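Local coordinates for protein pyruvate kinase (Cryptosporidium parvum, PDB 4DRS) that probably catalyses the last step of glycolysis, transferring the phosphoryl group of phosphoenolpyruvate to ADP to give pyruvate and ATP, as a potassium- and magnesium-dependent enzyme, at residues L134-D139 with I185-L190; V160-T165 with L178-D183. All coordinates share one frame; numbering follows the deposited sequence.

Interaction 1. Residues L134-D139 with I185-L190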
loop_
_atom_site.group_PDB
_atom_site.type_symbol
_atom_site.label_atom_id
_atom_site.label_comp_id
_atom_site.label_asym_id
_atom_site.label_seq_id
_atom_site.Cartn_x
_atom_site.Cartn_y
_atom_site.Cartn_z
ATOM N N LEU A 134 -48.378 41.184 -10.669
ATOM C CA LEU A 134 -48.807 40.579 -9.411
ATOM C C LEU A 134 -48.338 41.387 -8.205
ATOM O O LEU A 134 -47.155 41.712 -8.084
ATOM C CB LEU A 134 -48.302 39.134 -9.301
ATOM C CG LEU A 134 -48.545 38.397 -7.978
ATOM C CD1 LEU A 134 -49.982 37.900 -7.863
ATOM C CD2 LEU A 134 -47.563 37.249 -7.817
ATOM N N LYS A 135 -49.280 41.701 -7.320
ATOM C CA LYS A 135 -48.992 42.400 -6.073
ATOM C C LYS A 135 -48.737 41.389 -4.955
ATOM O O LYS A 135 -49.342 40.313 -4.934
ATOM C CB LYS A 135 -50.161 43.319 -5.710
ATOM C CG LYS A 135 -49.913 44.248 -4.530
ATOM C CD LYS A 135 -51.155 45.067 -4.215
ATOM C CE LYS A 135 -50.962 45.910 -2.964
ATOM N NZ LYS A 135 -52.178 46.710 -2.649
ATOM N N ILE A 136 -47.831 41.732 -4.042
ATOM C CA ILE A 136 -47.527 40.890 -2.886
ATOM C C ILE A 136 -47.510 41.744 -1.618
ATOM O O ILE A 136 -46.581 42.522 -1.399
ATOM C CB ILE A 136 -46.182 40.135 -3.048
ATOM C CG1 ILE A 136 -46.156 39.326 -4.353
ATOM C CG2 ILE A 136 -45.937 39.213 -1.859
ATOM C CD1 ILE A 136 -44.784 38.832 -4.761
ATOM N N THR A 137 -48.547 41.600 -0.796
ATOM C CA THR A 137 -48.658 42.346 0.461
ATOM C C THR A 137 -47.972 41.606 1.612
ATOM O O THR A 137 -47.768 40.393 1.539
ATOM C CB THR A 137 -50.133 42.660 0.817
ATOM O OG1 THR A 137 -50.194 43.379 2.057
ATOM C CG2 THR A 137 -50.963 41.381 0.926
ATOM N N THR A 138 -47.609 42.346 2.659
ATOM C CA THR A 138 -47.005 41.763 3.861
ATOM C C THR A 138 -48.054 41.530 4.953
ATOM O O THR A 138 -47.746 41.005 6.029
ATOM C CB THR A 138 -45.850 42.630 4.414
ATOM O OG1 THR A 138 -46.337 43.937 4.743
ATOM C CG2 THR A 138 -44.728 42.747 3.395
ATOM N N ASP A 139 -49.292 41.928 4.666
ATOM C CA ASP A 139 -50.432 41.629 5.524
ATOM C C ASP A 139 -50.717 40.134 5.403
ATOM O O ASP A 139 -51.466 39.705 4.520
ATOM C CB ASP A 139 -51.646 42.470 5.103
ATOM C CG ASP A 139 -52.806 42.375 6.087
ATOM O OD1 ASP A 139 -53.443 41.302 6.172
ATOM O OD2 ASP A 139 -53.098 43.386 6.761
ATOM N N ILE A 185 -45.075 44.880 -2.370
ATOM C CA ILE A 185 -44.331 45.062 -3.619
ATOM C C ILE A 185 -45.206 44.662 -4.803
ATOM O O ILE A 185 -46.100 43.826 -4.670
ATOM C CB ILE A 185 -43.000 44.262 -3.666
ATOM C CG1 ILE A 185 -43.249 42.754 -3.504
ATOM C CG2 ILE A 185 -42.007 44.793 -2.637
ATOM C CD1 ILE A 185 -42.058 41.889 -3.857
ATOM N N VAL A 186 -44.954 45.278 -5.954
ATOM C CA VAL A 186 -45.632 44.911 -7.192
ATOM C C VAL A 186 -44.598 44.312 -8.140
ATOM O O VAL A 186 -43.570 44.930 -8.424
ATOM C CB VAL A 186 -46.345 46.117 -7.851
ATOM C CG1 VAL A 186 -47.122 45.678 -9.084
ATOM C CG2 VAL A 186 -47.275 46.802 -6.858
ATOM N N CYS A 187 -44.875 43.100 -8.609
ATOM C CA CYS A 187 -43.960 42.381 -9.486
ATOM C C CYS A 187 -44.567 42.145 -10.864
ATOM O O CYS A 187 -45.774 42.309 -11.057
ATOM C CB CYS A 187 -43.565 41.046 -8.858
ATOM S SG CYS A 187 -42.708 41.190 -7.277
ATOM N N LYS A 188 -43.717 41.765 -11.813
ATOM C CA LYS A 188 -44.158 41.414 -13.156
ATOM C C LYS A 188 -43.893 39.932 -13.396
ATOM O O LYS A 188 -42.737 39.497 -13.423
ATOM C CB LYS A 188 -43.433 42.269 -14.199
ATOM C CG LYS A 188 -43.998 42.157 -15.610
ATOM C CD LYS A 188 -43.168 42.944 -16.616
ATOM C CE LYS A 188 -41.849 42.249 -16.930
ATOM N NZ LYS A 188 -41.033 43.032 -17.899
ATOM N N VAL A 189 -44.975 39.168 -13.554
ATOM C CA VAL A 189 -44.894 37.725 -13.799
ATOM C C VAL A 189 -44.120 37.459 -15.090
ATOM O O VAL A 189 -44.518 37.905 -16.168
ATOM C CB VAL A 189 -46.295 37.073 -13.850
ATOM C CG1 VAL A 189 -46.193 35.590 -14.183
ATOM C CG2 VAL A 189 -47.021 37.263 -12.525
ATOM N N LEU A 190 -43.005 36.743 -14.961
ATOM C CA LEU A 190 -42.100 36.502 -16.085
ATOM C C LEU A 190 -42.444 35.231 -16.856
ATOM O O LEU A 190 -42.337 35.200 -18.083
ATOM C CB LEU A 190 -40.640 36.460 -15.611
ATOM C CG LEU A 190 -40.083 37.673 -14.854
ATOM C CD1 LEU A 190 -38.790 37.319 -14.135
ATOM C CD2 LEU A 190 -39.885 38.878 -15.766
#
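Leu134 O receives Cys187 N at 2.7 Å with an N-H...O angle of 171°, a nearly straight bond whose donor is tilted moderately out of the carbonyl plane. In return Leu134 N reaches Cys187 O at 2.9 Å, but this bond is bent and weak, so the ring closed by this pair is uneven. Two residues further on the exchange is more regular: Ile136 N donates to Ile185 O at 2.8 Å, with the donor almost in line with the C=O bond, and Ile185 N returns to Ile136 O at 3.0 Å. Between these hydrogen-bonded pairs, Lys135 and Val186 form the non-hydrogen-bonded pair, where the CA atoms close to 4.3 Å and Lys135 CA also directs a C-H toward Ile185 O. The segment axes run at 150° to each other, as expected of twisted antiparallel strands.

One face of the ladder carries Leu134, Ile136, Ile185 and Cys187, and it is buried. Ile136 and Ile185 lie side by side and point the same way, Ile136 CB resting 4.0 Å from Ile185 CG1. Ile185 CG1 sits between its own backbone N and carbonyl carbon (chi1 59°), the crowded position, which places it beside Ile136. The tip of Ile136, CD1, reaches across to Cys187 SG at 4.0 Å. Near the start of strand 133-137, Val189 CG2 closes on Leu134 CB at 3.9 Å. On the other face Lys135 leads its extended chain away and makes a cation-pi contact with Phe184. Strand 148-150 continues the sheet beyond Lys135 and Thr137. This mixed sheet belongs to the small beta domain, the B domain of pyruvate kinases, inserted into the TIM barrel after its third strand.

Interaction 2. Residues V160-T165 with L178-D183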
loop_
_atom_site.group_PDB
_atom_site.type_symbol
_atom_site.label_atom_id
_atom_site.label_comp_id
_atom_site.label_asym_id
_atom_site.label_seq_id
_atom_site.Cartn_x
_atom_site.Cartn_y
_atom_site.Cartn_z
ATOM N N VAL A 160 -35.763 44.108 -1.108
ATOM C CA VAL A 160 -35.617 44.100 -2.563
ATOM C C VAL A 160 -35.397 45.515 -3.103
ATOM O O VAL A 160 -35.502 46.495 -2.366
ATOM C CB VAL A 160 -36.833 43.447 -3.273
ATOM C CG1 VAL A 160 -36.972 41.985 -2.867
ATOM C CG2 VAL A 160 -38.119 44.218 -2.995
ATOM N N GLN A 161 -35.075 45.606 -4.389
ATOM C CA GLN A 161 -35.026 46.885 -5.097
ATOM C C GLN A 161 -35.690 46.735 -6.464
ATOM O O GLN A 161 -35.924 45.614 -6.917
ATOM C CB GLN A 161 -33.586 47.395 -5.224
ATOM C CG GLN A 161 -32.588 46.369 -5.742
ATOM C CD GLN A 161 -31.215 46.957 -6.007
ATOM O OE1 GLN A 161 -30.647 47.655 -5.168
ATOM N NE2 GLN A 161 -30.669 46.666 -7.181
ATOM N N ILE A 162 -36.015 47.858 -7.104
ATOM C CA ILE A 162 -36.599 47.831 -8.445
ATOM C C ILE A 162 -35.692 47.001 -9.352
ATOM O O ILE A 162 -34.517 47.329 -9.531
ATOM C CB ILE A 162 -36.781 49.256 -9.034
ATOM C CG1 ILE A 162 -37.564 50.171 -8.073
ATOM C CG2 ILE A 162 -37.411 49.200 -10.424
ATOM C CD1 ILE A 162 -39.036 49.847 -7.892
ATOM N N GLY A 163 -36.229 45.909 -9.887
ATOM C CA GLY A 163 -35.463 45.032 -10.770
ATOM C C GLY A 163 -35.067 43.691 -10.172
ATOM O O GLY A 163 -34.692 42.774 -10.909
ATOM N N SER A 164 -35.146 43.575 -8.845
ATOM C CA SER A 164 -34.862 42.311 -8.148
ATOM C C SER A 164 -35.831 41.210 -8.569
ATOM O O SER A 164 -36.982 41.484 -8.923
ATOM C CB SER A 164 -34.924 42.490 -6.626
ATOM O OG SER A 164 -33.915 43.370 -6.160
ATOM N N THR A 165 -35.357 39.969 -8.526
ATOM C CA THR A 165 -36.185 38.816 -8.871
ATOM C C THR A 165 -36.701 38.102 -7.619
ATOM O O THR A 165 -35.944 37.855 -6.677
ATOM C CB THR A 165 -35.442 37.817 -9.787
ATOM O OG1 THR A 165 -34.235 37.379 -9.148
ATOM C CG2 THR A 165 -35.098 38.465 -11.129
ATOM N N LEU A 178 -41.478 45.830 -9.712
ATOM C CA LEU A 178 -41.809 47.039 -10.463
ATOM C C LEU A 178 -42.005 48.232 -9.532
ATOM O O LEU A 178 -41.730 49.374 -9.907
ATOM C CB LEU A 178 -43.074 46.830 -11.300
ATOM C CG LEU A 178 -43.120 45.714 -12.349
ATOM C CD1 LEU A 178 -44.519 45.639 -12.940
ATOM C CD2 LEU A 178 -42.085 45.918 -13.448
ATOM N N GLU A 179 -42.485 47.956 -8.322
ATOM C CA GLU A 179 -42.768 48.990 -7.333
ATOM C C GLU A 179 -42.564 48.447 -5.920
ATOM O O GLU A 179 -42.726 47.249 -5.678
ATOM C CB GLU A 179 -44.204 49.499 -7.502
ATOM C CG GLU A 179 -44.503 50.815 -6.798
ATOM C CD GLU A 179 -45.974 51.184 -6.846
ATOM O OE1 GLU A 179 -46.520 51.330 -7.960
ATOM O OE2 GLU A 179 -46.583 51.335 -5.766
ATOM N N ILE A 180 -42.203 49.335 -4.999
ATOM C CA ILE A 180 -42.061 48.990 -3.588
ATOM C C ILE A 180 -42.825 50.006 -2.741
ATOM O O ILE A 180 -42.575 51.213 -2.827
ATOM C CB ILE A 180 -40.577 48.947 -3.152
ATOM C CG1 ILE A 180 -39.830 47.834 -3.891
ATOM C CG2 ILE A 180 -40.455 48.755 -1.646
ATOM C CD1 ILE A 180 -38.328 48.024 -3.930
ATOM N N GLY A 181 -43.759 49.510 -1.933
ATOM C CA GLY A 181 -44.530 50.359 -1.028
ATOM C C GLY A 181 -44.134 50.175 0.423
ATOM O O GLY A 181 -43.097 49.574 0.721
ATOM N N ASP A 182 -44.962 50.696 1.326
ATOM C CA ASP A 182 -44.720 50.577 2.763
ATOM C C ASP A 182 -44.825 49.127 3.242
ATOM O O ASP A 182 -43.967 48.651 3.990
ATOM C CB ASP A 182 -45.694 51.464 3.546
ATOM C CG ASP A 182 -45.524 51.331 5.049
ATOM O OD1 ASP A 182 -44.421 51.628 5.557
ATOM O OD2 ASP A 182 -46.496 50.930 5.722
ATOM N N ASP A 183 -45.873 48.435 2.799
ATOM C CA ASP A 183 -46.139 47.064 3.228
ATOM C C ASP A 183 -46.465 46.112 2.069
ATOM O O ASP A 183 -47.245 45.168 2.231
ATOM C CB ASP A 183 -47.243 47.039 4.300
ATOM C CG ASP A 183 -48.527 47.736 3.856
ATOM O OD1 ASP A 183 -48.955 47.567 2.691
ATOM O OD2 ASP A 183 -49.124 48.445 4.694
#
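The peptide planes of Val160-Gln161 and Leu178-Glu179 are the flat groups here, each with an isoleucine methyl over one face. The contact, at the surface of the small beta domain, joins a type II beta turn, Gln161 to Ser164, to a classic beta bulge in strand 173-180, in which Leu178 and Glu179 both face Val186. Ile180 CD1 lies over the first plane, beside the edge that holds Val160 O and Gln161 CA, at 3.6 Å from Val160 O and 3.7 Å from Gln161 CA. Ile162 CD1 lies over the second, displaced toward the oxygen, 3.4 Å from Leu178 O. No hydrogen bond links the two segments; they meet through isoleucine methyls laid against peptide groups and through apolar side-chain contact.

The turn is closed by Ser164 N donating to Gln161 O at 2.9 Å, while Ser164 OG accepts from Gln161 N at 3.1 Å, tying its two ends twice. Gly163 takes the third position with phi 108°, where a CB would press on the carbonyl oxygen of Ile162. Ile162 bends back at its second torsion (chi2 -70°), which places CD1 over the bulge. Val160 and Ile180 cross obliquely, and Val160 CG2 meets Ile180 CD1 at 3.9 Å.

Overall arrangement
From the N terminus, the chain enters the small beta domain and lays down strand 133-137, then strand 148-150, and reaches the turn at 160-165. Strand 165-168 follows, and with strand 173-180 the chain returns to that turn, closing the short loop of interaction 2. It then reverses into strand 184-188, which pairs with strand 133-137 and closes the larger loop of interaction 1; the smaller loop falls wholly within the larger. The contacts are about 8 Å apart, centre to centre. Leu178 pairs with Val186, so strand 184-188 lies between strands 133-137 and 173-180 in one mixed sheet, while Asp183 reaches Thr138. The turn packs against strand 173-180 from outside the strand order.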